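Local coordinates for protein [2Fe-2S] ferredoxin (Aquifex aeolicus, PDB 1M2D) that carries electrons in metabolic redox reactions by means of a [2Fe-2S] cluster held in a thioredoxin-like fold, and forms a homodimer in solution, at the interface of chains A and B. Coordinates in Å, arbitrary orientation; residue numbers count along the deposited sequence, not the author numbering. Chains: chain A/B, [2Fe-2S] ferredoxin.

The interface of chains A and B. Residues chain A 7, 53, 56, 68; chain B 7, 53, 56, 68.
A:Phe7 and B:Phe7 lie face to face across the two-fold axis of the homodimer, at the centre of an aromatic patch built from the beta-sheets of both thioredoxin-like subunits. The two rings are nearly parallel, their planes 8° apart and their centroids 3.7 Å from each other. They arrive from opposite directions and are slightly slipped, so CE2 of A:Phe7 sits over the rim of the B:Phe7 ring, 3.4 Å from its CD2. In A:Phe7 a chi1 of -69° sets CG anti to the carbonyl carbon, and a chi2 of 95° stands the ring across the side-chain stem, with one face presented to its twin.

A CH-pi pair flanks this stack. CB of B:Tyr68 rides over the middle of the A:Tyr68 ring, 3.6 Å from its centroid, and CB of A:Tyr68 does the same to B:Tyr68. The two strands 65-68 thus meet through reciprocal methylene-on-ring packing. Each tyrosine ring also touches the partner chain's phenylalanine: CE1 of B:Tyr68 comes in the ring plane to the edge of A:Phe7, 3.7 Å from CE1, while within chain A the edge of A:Tyr68 receives CD1 of A:Phe7. Were A:Phe7 cut back to an alanine, B:Phe7 would probably lose the stacking partner on one face and be freer to turn, with a gap opened beside CE1 of B:Tyr68.

Aliphatic and sulfur contacts are lighter. Each Met56 sulfur sits at the outer edge of the other chain's Phe7 ring, at either end of the stack; SD of A:Met56 makes a marginal contact, 4.2 Å from CE2 of B:Phe7. A:Met56 belongs to the cluster pocket and follows the cluster ligand A:Cys55, so this edge of the stack probably lies near the metal site. On the flank opposite the tyrosines, where the strands 48-53 pair as an antiparallel bridge at A:Thr53 and B:Thr53, the two CG2 methyls face one another at 4.0 Å.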
loop_
_atom_site.group_PDB
_atom_site.type_symbol
_atom_site.label_atom_id
_atom_site.label_comp_id
_atom_site.label_asym_id
_atom_site.label_seq_id
_atom_site.Cartn_x
_atom_site.Cartn_y
_atom_site.Cartn_z
ATOM N N PHE A 7 -2.795 -3.697 3.240
ATOM C CA PHE A 7 -1.423 -3.229 3.223
ATOM C C PHE A 7 -0.807 -3.472 4.595
ATOM O O PHE A 7 -1.335 -2.980 5.612
ATOM C CB PHE A 7 -1.390 -1.734 2.887
ATOM C CG PHE A 7 -1.790 -1.453 1.474
ATOM C CD1 PHE A 7 -3.109 -1.123 1.156
ATOM C CD2 PHE A 7 -0.879 -1.568 0.420
ATOM C CE1 PHE A 7 -3.492 -0.894 -0.149
ATOM C CE2 PHE A 7 -1.246 -1.279 -0.879
ATOM C CZ PHE A 7 -2.556 -0.929 -1.172
ATOM N N THR A 53 4.479 -3.159 2.576
ATOM C CA THR A 53 4.838 -1.775 2.346
ATOM C C THR A 53 5.988 -1.319 3.200
ATOM O O THR A 53 6.368 -1.936 4.204
ATOM C CB THR A 53 3.666 -0.779 2.626
ATOM O OG1 THR A 53 3.483 -0.620 4.024
ATOM C CG2 THR A 53 2.361 -1.306 2.055
ATOM N N MET A 56 4.324 3.624 6.946
ATOM C CA MET A 56 3.112 4.407 6.742
ATOM C C MET A 56 2.899 5.451 7.830
ATOM O O MET A 56 1.822 5.965 8.036
ATOM C CB MET A 56 1.881 3.489 6.585
ATOM C CG MET A 56 1.962 2.774 5.238
ATOM S SD MET A 56 0.482 1.788 4.834
ATOM C CE MET A 56 0.735 0.357 5.860
ATOM N N TYR A 68 -8.094 -1.056 2.462
ATOM C CA TYR A 68 -8.791 -0.225 1.491
ATOM C C TYR A 68 -9.745 -1.043 0.677
ATOM O O TYR A 68 -9.564 -2.263 0.560
ATOM C CB TYR A 68 -7.769 0.546 0.615
ATOM C CG TYR A 68 -7.132 1.724 1.331
ATOM C CD1 TYR A 68 -5.782 1.773 1.569
ATOM C CD2 TYR A 68 -7.896 2.795 1.764
ATOM C CE1 TYR A 68 -5.190 2.847 2.214
ATOM C CE2 TYR A 68 -7.328 3.863 2.412
ATOM C CZ TYR A 68 -5.985 3.874 2.631
ATOM O OH TYR A 68 -5.554 4.932 3.297
ATOM N N PHE B 7 0.008 4.581 -3.422
ATOM C CA PHE B 7 0.891 3.443 -3.284
ATOM C C PHE B 7 1.668 3.262 -4.583
ATOM O O PHE B 7 1.066 3.147 -5.641
ATOM C CB PHE B 7 0.115 2.179 -2.976
ATOM C CG PHE B 7 -0.526 2.251 -1.599
ATOM C CD1 PHE B 7 -1.809 2.719 -1.430
ATOM C CD2 PHE B 7 0.168 1.834 -0.490
ATOM C CE1 PHE B 7 -2.418 2.749 -0.184
ATOM C CE2 PHE B 7 -0.423 1.848 0.780
ATOM C CZ PHE B 7 -1.735 2.282 0.920
ATOM N N THR B 53 5.715 0.195 -2.038
ATOM C CA THR B 53 5.256 -1.138 -1.799
ATOM C C THR B 53 6.077 -2.176 -2.539
ATOM O O THR B 53 6.816 -1.889 -3.479
ATOM C CB THR B 53 3.777 -1.327 -2.220
ATOM O OG1 THR B 53 3.682 -1.414 -3.663
ATOM C CG2 THR B 53 2.896 -0.215 -1.778
ATOM N N MET B 56 2.375 -5.505 -6.516
ATOM C CA MET B 56 0.907 -5.469 -6.477
ATOM C C MET B 56 0.288 -6.275 -7.622
ATOM O O MET B 56 -0.919 -6.120 -7.927
ATOM C CB MET B 56 0.382 -4.054 -6.415
ATOM C CG MET B 56 0.718 -3.409 -5.091
ATOM S SD MET B 56 -0.031 -1.763 -4.814
ATOM C CE MET B 56 1.046 -0.709 -5.767
ATOM N N TYR B 68 -5.909 5.352 -3.300
ATOM C CA TYR B 68 -7.051 5.036 -2.407
ATOM C C TYR B 68 -7.452 6.296 -1.674
ATOM O O TYR B 68 -6.675 7.240 -1.506
ATOM C CB TYR B 68 -6.659 3.902 -1.460
ATOM C CG TYR B 68 -6.692 2.544 -2.092
ATOM C CD1 TYR B 68 -5.553 1.765 -2.229
ATOM C CD2 TYR B 68 -7.888 2.023 -2.610
ATOM C CE1 TYR B 68 -5.575 0.505 -2.821
ATOM C CE2 TYR B 68 -7.935 0.778 -3.187
ATOM C CZ TYR B 68 -6.768 0.041 -3.275
ATOM O OH TYR B 68 -6.984 -1.119 -3.895
#